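Local coordinates for protein ribosomal RNA small subunit methyltransferase E (Thermotoga maritima, PDB 1Z85) that probably methylates the N3 position of a specific uridine in 16S ribosomal RNA, using S-adenosyl-L-methionine as the methyl donor, at residues E48-S56 with K143-S151; P83-G94 with V111-S122. All blocks are in the same frame, centred on the assembly; numbering follows the deposited sequence.

Contact 1. Residues E48-S56 with K143-S151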
loop_
_atom_site.group_PDB
_atom_site.type_symbol
_atom_site.label_atom_id
_atom_site.label_comp_id
_atom_site.label_asym_id
_atom_site.label_seq_id
_atom_site.Cartn_x
_atom_site.Cartn_y
_atom_site.Cartn_z
ATOM N N GLU B 48 -8.355 7.650 -27.596
ATOM C CA GLU B 48 -6.974 7.910 -27.323
ATOM C C GLU B 48 -6.254 6.587 -27.057
ATOM O O GLU B 48 -6.715 5.769 -26.242
ATOM C CB GLU B 48 -6.827 8.814 -26.110
ATOM C CG GLU B 48 -5.392 9.343 -25.966
ATOM C CD GLU B 48 -5.083 10.031 -24.635
ATOM O OE1 GLU B 48 -5.980 10.196 -23.777
ATOM O OE2 GLU B 48 -3.908 10.409 -24.462
ATOM N N ALA B 49 -5.134 6.393 -27.754
ATOM C CA ALA B 49 -4.238 5.265 -27.518
ATOM C C ALA B 49 -2.840 5.743 -27.209
ATOM O O ALA B 49 -2.510 6.898 -27.476
ATOM C CB ALA B 49 -4.208 4.337 -28.723
ATOM N N THR B 50 -2.052 4.857 -26.602
ATOM C CA THR B 50 -0.614 5.029 -26.496
ATOM C C THR B 50 0.090 3.835 -27.091
ATOM O O THR B 50 -0.462 2.740 -27.127
ATOM C CB THR B 50 -0.143 5.200 -25.044
ATOM O OG1 THR B 50 1.292 5.339 -25.009
ATOM C CG2 THR B 50 -0.578 4.032 -24.195
ATOM N N ASP B 51 1.320 4.041 -27.552
ATOM C CA ASP B 51 2.138 2.918 -27.997
ATOM C C ASP B 51 3.006 2.359 -26.865
ATOM O O ASP B 51 3.713 1.417 -27.076
ATOM C CB ASP B 51 3.000 3.301 -29.207
ATOM C CG ASP B 51 3.859 4.503 -28.962
ATOM O OD1 ASP B 51 3.817 5.026 -27.832
ATOM O OD2 ASP B 51 4.543 4.945 -29.910
ATOM N N GLY B 52 2.961 2.966 -25.680
ATOM C CA GLY B 52 3.880 2.597 -24.608
ATOM C C GLY B 52 5.311 3.088 -24.735
ATOM O O GLY B 52 6.170 2.715 -23.924
ATOM N N ASN B 53 5.607 3.917 -25.733
ATOM C CA ASN B 53 6.932 4.557 -25.827
ATOM C C ASN B 53 6.856 6.063 -25.684
ATOM O O ASN B 53 7.726 6.783 -26.151
ATOM C CB ASN B 53 7.642 4.190 -27.120
ATOM C CG ASN B 53 7.567 2.716 -27.411
ATOM O OD1 ASN B 53 7.164 2.321 -28.507
ATOM N ND2 ASN B 53 7.928 1.880 -26.419
ATOM N N GLY B 54 5.831 6.535 -24.996
ATOM C CA GLY B 54 5.718 7.959 -24.675
ATOM C C GLY B 54 4.764 8.752 -25.543
ATOM O O GLY B 54 4.528 9.956 -25.290
ATOM N N PHE B 55 4.189 8.110 -26.555
ATOM C CA PHE B 55 3.324 8.854 -27.442
ATOM C C PHE B 55 1.866 8.612 -27.171
ATOM O O PHE B 55 1.453 7.527 -26.705
ATOM C CB PHE B 55 3.689 8.600 -28.906
ATOM C CG PHE B 55 5.049 9.125 -29.267
ATOM C CD1 PHE B 55 6.189 8.365 -29.003
ATOM C CD2 PHE B 55 5.193 10.378 -29.816
ATOM C CE1 PHE B 55 7.449 8.833 -29.302
ATOM C CE2 PHE B 55 6.459 10.858 -30.130
ATOM C CZ PHE B 55 7.597 10.072 -29.860
ATOM N N SER B 56 1.106 9.673 -27.427
ATOM C CA SER B 56 -0.343 9.649 -27.367
ATOM C C SER B 56 -0.901 9.832 -28.792
ATOM O O SER B 56 -0.418 10.685 -29.552
ATOM C CB SER B 56 -0.841 10.759 -26.426
ATOM O OG SER B 56 -2.249 10.865 -26.446
ATOM N N LYS B 143 -2.329 6.090 -16.721
ATOM C CA LYS B 143 -2.071 6.967 -17.851
ATOM C C LYS B 143 -0.586 7.242 -17.971
ATOM O O LYS B 143 -0.122 8.383 -18.017
ATOM C CB LYS B 143 -2.898 8.245 -17.743
ATOM C CG LYS B 143 -4.391 8.013 -17.455
ATOM C CD LYS B 143 -5.185 7.452 -18.640
ATOM C CE LYS B 143 -6.724 7.861 -18.597
ATOM N NZ LYS B 143 -7.674 6.717 -18.239
ATOM N N ARG B 144 0.165 6.151 -18.023
ATOM C CA ARG B 144 1.606 6.213 -18.153
ATOM C C ARG B 144 2.000 5.832 -19.581
ATOM O O ARG B 144 1.891 4.672 -19.963
ATOM C CB ARG B 144 2.221 5.321 -17.097
ATOM C CG ARG B 144 3.675 5.237 -17.217
ATOM C CD ARG B 144 4.333 4.805 -15.957
ATOM N NE ARG B 144 5.749 4.681 -16.289
ATOM C CZ ARG B 144 6.667 4.038 -15.580
ATOM N NH1 ARG B 144 6.369 3.413 -14.432
ATOM N NH2 ARG B 144 7.903 4.036 -16.045
ATOM N N TYR B 145 2.462 6.822 -20.360
ATOM C CA TYR B 145 2.644 6.704 -21.796
ATOM C C TYR B 145 3.927 5.984 -22.182
ATOM O O TYR B 145 4.006 5.378 -23.273
ATOM C CB TYR B 145 2.589 8.092 -22.462
ATOM C CG TYR B 145 1.222 8.692 -22.345
ATOM C CD1 TYR B 145 0.847 9.393 -21.208
ATOM C CD2 TYR B 145 0.289 8.533 -23.352
ATOM C CE1 TYR B 145 -0.431 9.947 -21.085
ATOM C CE2 TYR B 145 -0.987 9.078 -23.246
ATOM C CZ TYR B 145 -1.338 9.779 -22.108
ATOM O OH TYR B 145 -2.596 10.295 -21.981
ATOM N N LEU B 146 4.926 6.070 -21.306
ATOM C CA LEU B 146 6.189 5.375 -21.511
ATOM C C LEU B 146 6.239 4.258 -20.488
ATOM O O LEU B 146 6.358 4.506 -19.311
ATOM C CB LEU B 146 7.385 6.340 -21.375
ATOM C CG LEU B 146 8.779 5.682 -21.477
ATOM C CD1 LEU B 146 9.081 5.079 -22.858
ATOM C CD2 LEU B 146 9.888 6.644 -21.117
ATOM N N PHE B 147 6.112 3.020 -20.947
ATOM C CA PHE B 147 5.949 1.871 -20.043
ATOM C C PHE B 147 7.344 1.525 -19.520
ATOM O O PHE B 147 8.306 1.708 -20.267
ATOM C CB PHE B 147 5.380 0.652 -20.829
ATOM C CG PHE B 147 3.920 0.783 -21.289
ATOM C CD1 PHE B 147 3.163 1.913 -21.046
ATOM C CD2 PHE B 147 3.331 -0.244 -21.997
ATOM C CE1 PHE B 147 1.843 2.019 -21.500
ATOM C CE2 PHE B 147 1.995 -0.154 -22.451
ATOM C CZ PHE B 147 1.263 0.963 -22.193
ATOM N N PRO B 148 7.468 0.972 -18.276
ATOM C CA PRO B 148 8.733 0.369 -17.896
ATOM C C PRO B 148 9.078 -0.819 -18.796
ATOM O O PRO B 148 8.186 -1.522 -19.278
ATOM C CB PRO B 148 8.500 -0.123 -16.454
ATOM C CG PRO B 148 7.032 -0.274 -16.337
ATOM C CD PRO B 148 6.470 0.812 -17.212
ATOM N N LYS B 149 10.377 -1.016 -19.007
ATOM C CA LYS B 149 10.882 -2.168 -19.692
ATOM C C LYS B 149 10.917 -3.317 -18.695
ATOM O O LYS B 149 10.970 -3.068 -17.509
ATOM C CB LYS B 149 12.310 -1.922 -20.207
ATOM C CG LYS B 149 12.579 -0.606 -20.916
ATOM C CD LYS B 149 11.663 -0.316 -22.094
ATOM C CE LYS B 149 12.132 0.959 -22.856
ATOM N NZ LYS B 149 11.105 1.544 -23.792
ATOM N N VAL B 150 10.854 -4.563 -19.190
ATOM C CA VAL B 150 10.990 -5.780 -18.373
ATOM C C VAL B 150 12.098 -6.656 -18.965
ATOM O O VAL B 150 12.247 -6.722 -20.163
ATOM C CB VAL B 150 9.662 -6.587 -18.246
ATOM C CG1 VAL B 150 8.560 -5.728 -17.529
ATOM C CG2 VAL B 150 9.193 -7.080 -19.592
ATOM N N SER B 151 12.924 -7.237 -18.089
ATOM C CA SER B 151 14.034 -8.078 -18.465
ATOM C C SER B 151 14.177 -9.198 -17.426
ATOM O O SER B 151 13.601 -9.120 -16.302
ATOM C CB SER B 151 15.319 -7.259 -18.459
ATOM O OG SER B 151 15.212 -6.139 -19.328
HETATM O O HOH W 1 8.516 1.427 -22.896
#
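Tyr145 and Phe147 press against the turn that joins strands 46-50 and 55-64, where the PUA-type domain meets the SPOUT methyltransferase domain of this RsmE-family protein. Packing is close at Gly52, whose CA sits squarely over one face of the Phe147 ring, a CH-pi contact 3.6 Å from the centroid. Two backbone bonds lock the turn in place: Phe147 N donates almost straight to Gly52 O (3.0 Å, 175° at the hydrogen), and Gly54 N donates to Tyr145 O (2.8 Å). Inside the turn, Thr50 OG1 takes the N-H of Gly52 in an ST turn and gives its own proton to Phe55 O, while Asp51 OD1 accepts from Asn53 N in an Asx turn. With CG of Tyr145 lying beside its own backbone N (chi1 -66°), the ring runs out along the hairpin, past Thr50 OG1 and Ser56 CB, to the extended side chain of Glu48. Leu16 of strand 16-22 also packs on Tyr145, and Val135 and Ala139 of helix 128-142 touch Phe147. The other end of the contact is looser: Asn53 and Lys149 are exposed, and a water donates to Gly52 O and Phe147 O while accepting from Lys149 NZ (2.7 Å). At the far tip of the tyrosine, Glu48 OE2 is gripped twice, by Tyr145 OH (2.8 Å) on its syn side and by Ser56 OG (2.6 Å) on its anti side.

Contact 2. Residues P83-G94 with V111-S122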
loop_
_atom_site.group_PDB
_atom_site.type_symbol
_atom_site.label_atom_id
_atom_site.label_comp_id
_atom_site.label_asym_id
_atom_site.label_seq_id
_atom_site.Cartn_x
_atom_site.Cartn_y
_atom_site.Cartn_z
ATOM N N PRO B 83 13.937 8.948 -19.445
ATOM C CA PRO B 83 14.602 9.721 -18.388
ATOM C C PRO B 83 16.123 9.570 -18.477
ATOM O O PRO B 83 16.617 8.524 -18.908
ATOM C CB PRO B 83 14.071 9.072 -17.112
ATOM C CG PRO B 83 13.887 7.665 -17.507
ATOM C CD PRO B 83 13.422 7.666 -18.940
ATOM N N THR B 84 16.851 10.602 -18.060
ATOM C CA THR B 84 18.308 10.538 -18.010
ATOM C C THR B 84 18.788 9.676 -16.860
ATOM O O THR B 84 19.748 8.938 -17.034
ATOM C CB THR B 84 18.954 11.906 -17.846
ATOM O OG1 THR B 84 18.006 12.920 -18.175
ATOM C CG2 THR B 84 20.190 12.010 -18.738
ATOM N N GLU B 85 18.148 9.750 -15.691
ATOM C CA GLU B 85 18.501 8.799 -14.634
ATOM C C GLU B 85 17.375 7.815 -14.272
ATOM O O GLU B 85 16.236 8.176 -13.997
ATOM C CB GLU B 85 19.204 9.500 -13.470
ATOM C CG GLU B 85 18.610 9.472 -12.097
ATOM C CD GLU B 85 19.486 10.304 -11.150
ATOM O OE1 GLU B 85 20.724 10.270 -11.337
ATOM O OE2 GLU B 85 18.942 11.013 -10.267
ATOM N N LYS B 86 17.712 6.542 -14.366
ATOM C CA LYS B 86 16.715 5.492 -14.308
ATOM C C LYS B 86 16.584 4.992 -12.876
ATOM O O LYS B 86 17.561 4.949 -12.117
ATOM C CB LYS B 86 17.055 4.312 -15.223
ATOM C CG LYS B 86 17.510 4.663 -16.641
ATOM C CD LYS B 86 16.539 4.217 -17.740
ATOM C CE LYS B 86 17.089 4.575 -19.143
ATOM N NZ LYS B 86 17.398 6.039 -19.315
ATOM N N LEU B 87 15.346 4.640 -12.534
ATOM C CA LEU B 87 15.037 3.872 -11.339
ATOM C C LEU B 87 14.744 2.428 -11.763
ATOM O O LEU B 87 13.822 2.161 -12.535
ATOM C CB LEU B 87 13.847 4.505 -10.633
ATOM C CG LEU B 87 13.308 3.714 -9.429
ATOM C CD1 LEU B 87 14.358 3.550 -8.354
ATOM C CD2 LEU B 87 12.106 4.401 -8.880
ATOM N N SER B 88 15.535 1.497 -11.258
ATOM C CA SER B 88 15.399 0.076 -11.606
ATOM C C SER B 88 14.986 -0.699 -10.341
ATOM O O SER B 88 15.403 -0.349 -9.242
ATOM C CB SER B 88 16.717 -0.476 -12.184
ATOM O OG SER B 88 17.118 0.289 -13.310
ATOM N N VAL B 89 14.156 -1.728 -10.513
ATOM C CA VAL B 89 13.776 -2.602 -9.422
ATOM C C VAL B 89 14.003 -4.051 -9.839
ATOM O O VAL B 89 13.611 -4.461 -10.923
ATOM C CB VAL B 89 12.296 -2.364 -9.031
ATOM C CG1 VAL B 89 11.870 -3.258 -7.931
ATOM C CG2 VAL B 89 12.064 -0.874 -8.550
ATOM N N VAL B 90 14.609 -4.833 -8.954
ATOM C CA VAL B 90 14.688 -6.291 -9.120
ATOM C C VAL B 90 13.522 -6.897 -8.371
ATOM O O VAL B 90 13.429 -6.736 -7.138
ATOM C CB VAL B 90 15.962 -6.860 -8.558
ATOM C CG1 VAL B 90 15.960 -8.359 -8.666
ATOM C CG2 VAL B 90 17.146 -6.252 -9.293
ATOM N N VAL B 91 12.595 -7.475 -9.150
ATOM C CA VAL B 91 11.391 -8.170 -8.672
ATOM C C VAL B 91 11.666 -9.681 -8.600
ATOM O O VAL B 91 12.136 -10.299 -9.572
ATOM C CB VAL B 91 10.206 -7.869 -9.590
ATOM C CG1 VAL B 91 8.930 -8.715 -9.237
ATOM C CG2 VAL B 91 9.891 -6.346 -9.557
ATOM N N PRO B 92 11.451 -10.279 -7.417
ATOM C CA PRO B 92 11.624 -11.709 -7.295
ATOM C C PRO B 92 10.543 -12.462 -8.074
ATOM O O PRO B 92 9.365 -12.064 -8.042
ATOM C CB PRO B 92 11.503 -11.966 -5.792
ATOM C CG PRO B 92 10.713 -10.798 -5.259
ATOM C CD PRO B 92 11.043 -9.635 -6.151
ATOM N N ILE B 93 10.971 -13.505 -8.787
ATOM C CA ILE B 93 10.101 -14.462 -9.437
ATOM C C ILE B 93 9.587 -15.413 -8.356
ATOM O O ILE B 93 10.321 -16.252 -7.861
ATOM C CB ILE B 93 10.811 -15.230 -10.546
ATOM C CG1 ILE B 93 11.183 -14.278 -11.689
ATOM C CG2 ILE B 93 9.938 -16.318 -11.072
ATOM C CD1 ILE B 93 12.193 -14.872 -12.698
ATOM N N GLY B 94 8.325 -15.200 -7.959
ATOM C CA GLY B 94 7.702 -15.924 -6.842
ATOM C C GLY B 94 6.215 -16.127 -7.096
ATOM O O GLY B 94 5.784 -16.154 -8.244
ATOM N N VAL B 111 8.892 3.594 -11.641
ATOM C CA VAL B 111 10.047 2.773 -11.996
ATOM C C VAL B 111 10.197 2.684 -13.520
ATOM O O VAL B 111 9.204 2.533 -14.242
ATOM C CB VAL B 111 9.928 1.361 -11.351
ATOM C CG1 VAL B 111 10.937 0.395 -11.883
ATOM C CG2 VAL B 111 9.986 1.461 -9.825
ATOM N N ASP B 112 11.443 2.815 -13.987
ATOM C CA ASP B 112 11.797 2.781 -15.431
ATOM C C ASP B 112 12.131 1.395 -15.985
ATOM O O ASP B 112 11.819 1.109 -17.125
ATOM C CB ASP B 112 12.985 3.729 -15.706
ATOM C CG ASP B 112 12.659 5.162 -15.358
ATOM O OD1 ASP B 112 11.697 5.730 -15.911
ATOM O OD2 ASP B 112 13.327 5.716 -14.484
ATOM N N GLU B 113 12.748 0.536 -15.159
ATOM C CA GLU B 113 13.103 -0.842 -15.547
ATOM C C GLU B 113 12.815 -1.874 -14.460
ATOM O O GLU B 113 13.208 -1.686 -13.321
ATOM C CB GLU B 113 14.588 -0.959 -15.903
ATOM C CG GLU B 113 15.029 0.044 -16.927
ATOM C CD GLU B 113 15.792 -0.564 -18.131
ATOM O OE1 GLU B 113 15.795 -1.839 -18.338
ATOM O OE2 GLU B 113 16.348 0.287 -18.889
ATOM N N ILE B 114 12.129 -2.954 -14.840
ATOM C CA ILE B 114 11.893 -4.104 -13.966
ATOM C C ILE B 114 12.813 -5.275 -14.422
ATOM O O ILE B 114 12.929 -5.578 -15.620
ATOM C CB ILE B 114 10.441 -4.526 -14.056
ATOM C CG1 ILE B 114 9.546 -3.300 -13.831
ATOM C CG2 ILE B 114 10.142 -5.665 -13.074
ATOM C CD1 ILE B 114 8.078 -3.587 -13.943
ATOM N N PHE B 115 13.467 -5.901 -13.445
ATOM C CA PHE B 115 14.348 -7.052 -13.659
ATOM C C PHE B 115 13.813 -8.204 -12.832
ATOM O O PHE B 115 13.671 -8.107 -11.604
ATOM C CB PHE B 115 15.795 -6.756 -13.273
ATOM C CG PHE B 115 16.456 -5.744 -14.152
ATOM C CD1 PHE B 115 17.120 -6.130 -15.295
ATOM C CD2 PHE B 115 16.403 -4.377 -13.840
ATOM C CE1 PHE B 115 17.734 -5.185 -16.107
ATOM C CE2 PHE B 115 16.967 -3.427 -14.657
ATOM C CZ PHE B 115 17.659 -3.812 -15.788
ATOM N N PHE B 116 13.525 -9.307 -13.507
ATOM C CA PHE B 116 13.005 -10.503 -12.846
ATOM C C PHE B 116 14.102 -11.484 -12.498
ATOM O O PHE B 116 14.736 -12.061 -13.382
ATOM C CB PHE B 116 11.940 -11.150 -13.743
ATOM C CG PHE B 116 10.721 -10.323 -13.869
ATOM C CD1 PHE B 116 9.955 -10.070 -12.759
ATOM C CD2 PHE B 116 10.347 -9.784 -15.070
ATOM C CE1 PHE B 116 8.835 -9.314 -12.871
ATOM C CE2 PHE B 116 9.203 -9.012 -15.177
ATOM C CZ PHE B 116 8.467 -8.787 -14.114
ATOM N N HIS B 117 14.279 -11.722 -11.203
ATOM C CA HIS B 117 15.262 -12.671 -10.723
ATOM C C HIS B 117 14.643 -13.815 -9.877
ATOM O O HIS B 117 13.793 -13.625 -9.036
ATOM C CB HIS B 117 16.364 -11.899 -9.941
ATOM C CG HIS B 117 17.553 -12.739 -9.565
ATOM N ND1 HIS B 117 17.794 -13.140 -8.265
ATOM C CD2 HIS B 117 18.557 -13.259 -10.311
ATOM C CE1 HIS B 117 18.884 -13.895 -8.234
ATOM N NE2 HIS B 117 19.396 -13.942 -9.453
ATOM N N LYS B 118 15.071 -15.019 -10.149
ATOM C CA LYS B 118 14.692 -16.160 -9.361
ATOM C C LYS B 118 15.766 -16.382 -8.255
ATOM O O LYS B 118 16.891 -16.882 -8.494
ATOM C CB LYS B 118 14.564 -17.367 -10.293
ATOM C CG LYS B 118 13.876 -18.651 -9.736
ATOM C CD LYS B 118 14.480 -19.866 -10.548
ATOM C CE LYS B 118 13.716 -21.194 -10.428
ATOM N NZ LYS B 118 13.770 -22.042 -11.704
ATOM N N PHE B 119 15.407 -16.019 -7.028
ATOM C CA PHE B 119 16.339 -16.162 -5.888
ATOM C C PHE B 119 16.463 -17.630 -5.568
ATOM O O PHE B 119 15.622 -18.431 -6.017
ATOM C CB PHE B 119 15.865 -15.342 -4.691
ATOM C CG PHE B 119 15.986 -13.842 -4.905
ATOM C CD1 PHE B 119 15.007 -13.133 -5.615
ATOM C CD2 PHE B 119 17.067 -13.146 -4.423
ATOM C CE1 PHE B 119 15.113 -11.780 -5.838
ATOM C CE2 PHE B 119 17.173 -11.778 -4.632
ATOM C CZ PHE B 119 16.191 -11.093 -5.343
ATOM N N GLU B 120 17.497 -17.996 -4.801
ATOM C CA GLU B 120 17.833 -19.408 -4.595
ATOM C C GLU B 120 16.699 -20.191 -3.925
ATOM O O GLU B 120 16.477 -21.358 -4.231
ATOM C CB GLU B 120 19.170 -19.571 -3.825
ATOM C CG GLU B 120 20.416 -19.331 -4.715
ATOM C CD GLU B 120 21.789 -19.226 -3.979
ATOM O OE1 GLU B 120 21.895 -19.360 -2.723
ATOM O OE2 GLU B 120 22.789 -18.985 -4.708
ATOM N N ARG B 121 15.959 -19.550 -3.030
ATOM C CA ARG B 121 14.861 -20.238 -2.348
ATOM C C ARG B 121 13.526 -20.344 -3.091
ATOM O O ARG B 121 12.593 -20.930 -2.535
ATOM C CB ARG B 121 14.652 -19.612 -0.976
ATOM C CG ARG B 121 15.795 -19.986 -0.044
ATOM C CD ARG B 121 15.631 -19.365 1.278
ATOM N NE ARG B 121 16.804 -19.572 2.124
ATOM C CZ ARG B 121 16.916 -19.051 3.339
ATOM N NH1 ARG B 121 15.942 -18.304 3.828
ATOM N NH2 ARG B 121 17.998 -19.262 4.063
ATOM N N SER B 122 13.434 -19.814 -4.312
ATOM C CA SER B 122 12.193 -19.881 -5.118
ATOM C C SER B 122 12.332 -20.925 -6.194
ATOM O O SER B 122 13.386 -21.036 -6.774
ATOM C CB SER B 122 11.920 -18.578 -5.819
ATOM O OG SER B 122 10.777 -18.640 -6.658
HETATM O O HOH W 2 12.410 -15.563 -6.352
#
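Leu87 O is held by two successive N-H groups, Asp112 N (2.9 Å, in the carbonyl plane) and Glu113 N (3.3 Å, tilted from it). Asp112 returns the grip through its side chain: with CG beside its own backbone N (chi1 -61°), OD2 offers its anti lone pair to Leu87 N at 3.0 Å. The same oxygen forms a salt bridge with Lys233 near the C-terminus, and OD1 lies close against Pro83 CG. From here a parallel ladder runs along strands 87-92 and 113-117, with Val89 and Val91 each donating to one carbonyl across the strands and accepting one N-H, and Ile93 N continuing it to His117 O. These strands and helix 96-108 make a beta-alpha-beta unit in the parallel sheet of the SPOUT domain, an alpha/beta knot fold, with strand 182-186 pairing along the other edge of 87-92. On the face bearing Val89, Val91, Ile114 and Phe116, methyl groups meet: Val89 CG2 is tight against Val111 CG2 (3.4 Å), and Val91 CG2 touches Ile114 CG2. Phe116 turns its ring edge to Val91 CG1 and takes Ile114 CG2 on one face; Cys106 and Ile103 of helix 96-108 pack on this side. The reverse face carries Phe115, whose edge meets Ser88 CB, and Val90, whose CG1 lies 3.8 Å from His117 CB. Past the strands, the Phe119 ring lies under His117 ND1 on one face and takes Pro92 CB obliquely at CE1 (3.6 Å). Ser122, closing a type I turn from Phe119, donates its hydroxyl to Ile93 O (2.7 Å) in the carbonyl plane, and a water links that oxygen to Phe119 N.

Contact 1 and contact 2 have centres about 18 Å apart, and along the chain both segments of contact 2 fall between 48-56 and 143-151. They meet through the parallel sheet of the methyltransferase domain, in which strand 149-152 runs next to strand 113-117; Ser151 O and Phe116 N are probably hydrogen-bonded there (2.8 Å). Arg144 NH2 also reaches Val111 O (2.7 Å), and Pro148 packs on the backbone of Val111 and Asp112. The loop leading into strand 149-152, an outermost strand of the sheet within this chain, thus touches the PUA-type domain through contact 1 and the residues just before strand 113-117, physically connecting the domain interface to the sheet's beta-alpha-beta unit.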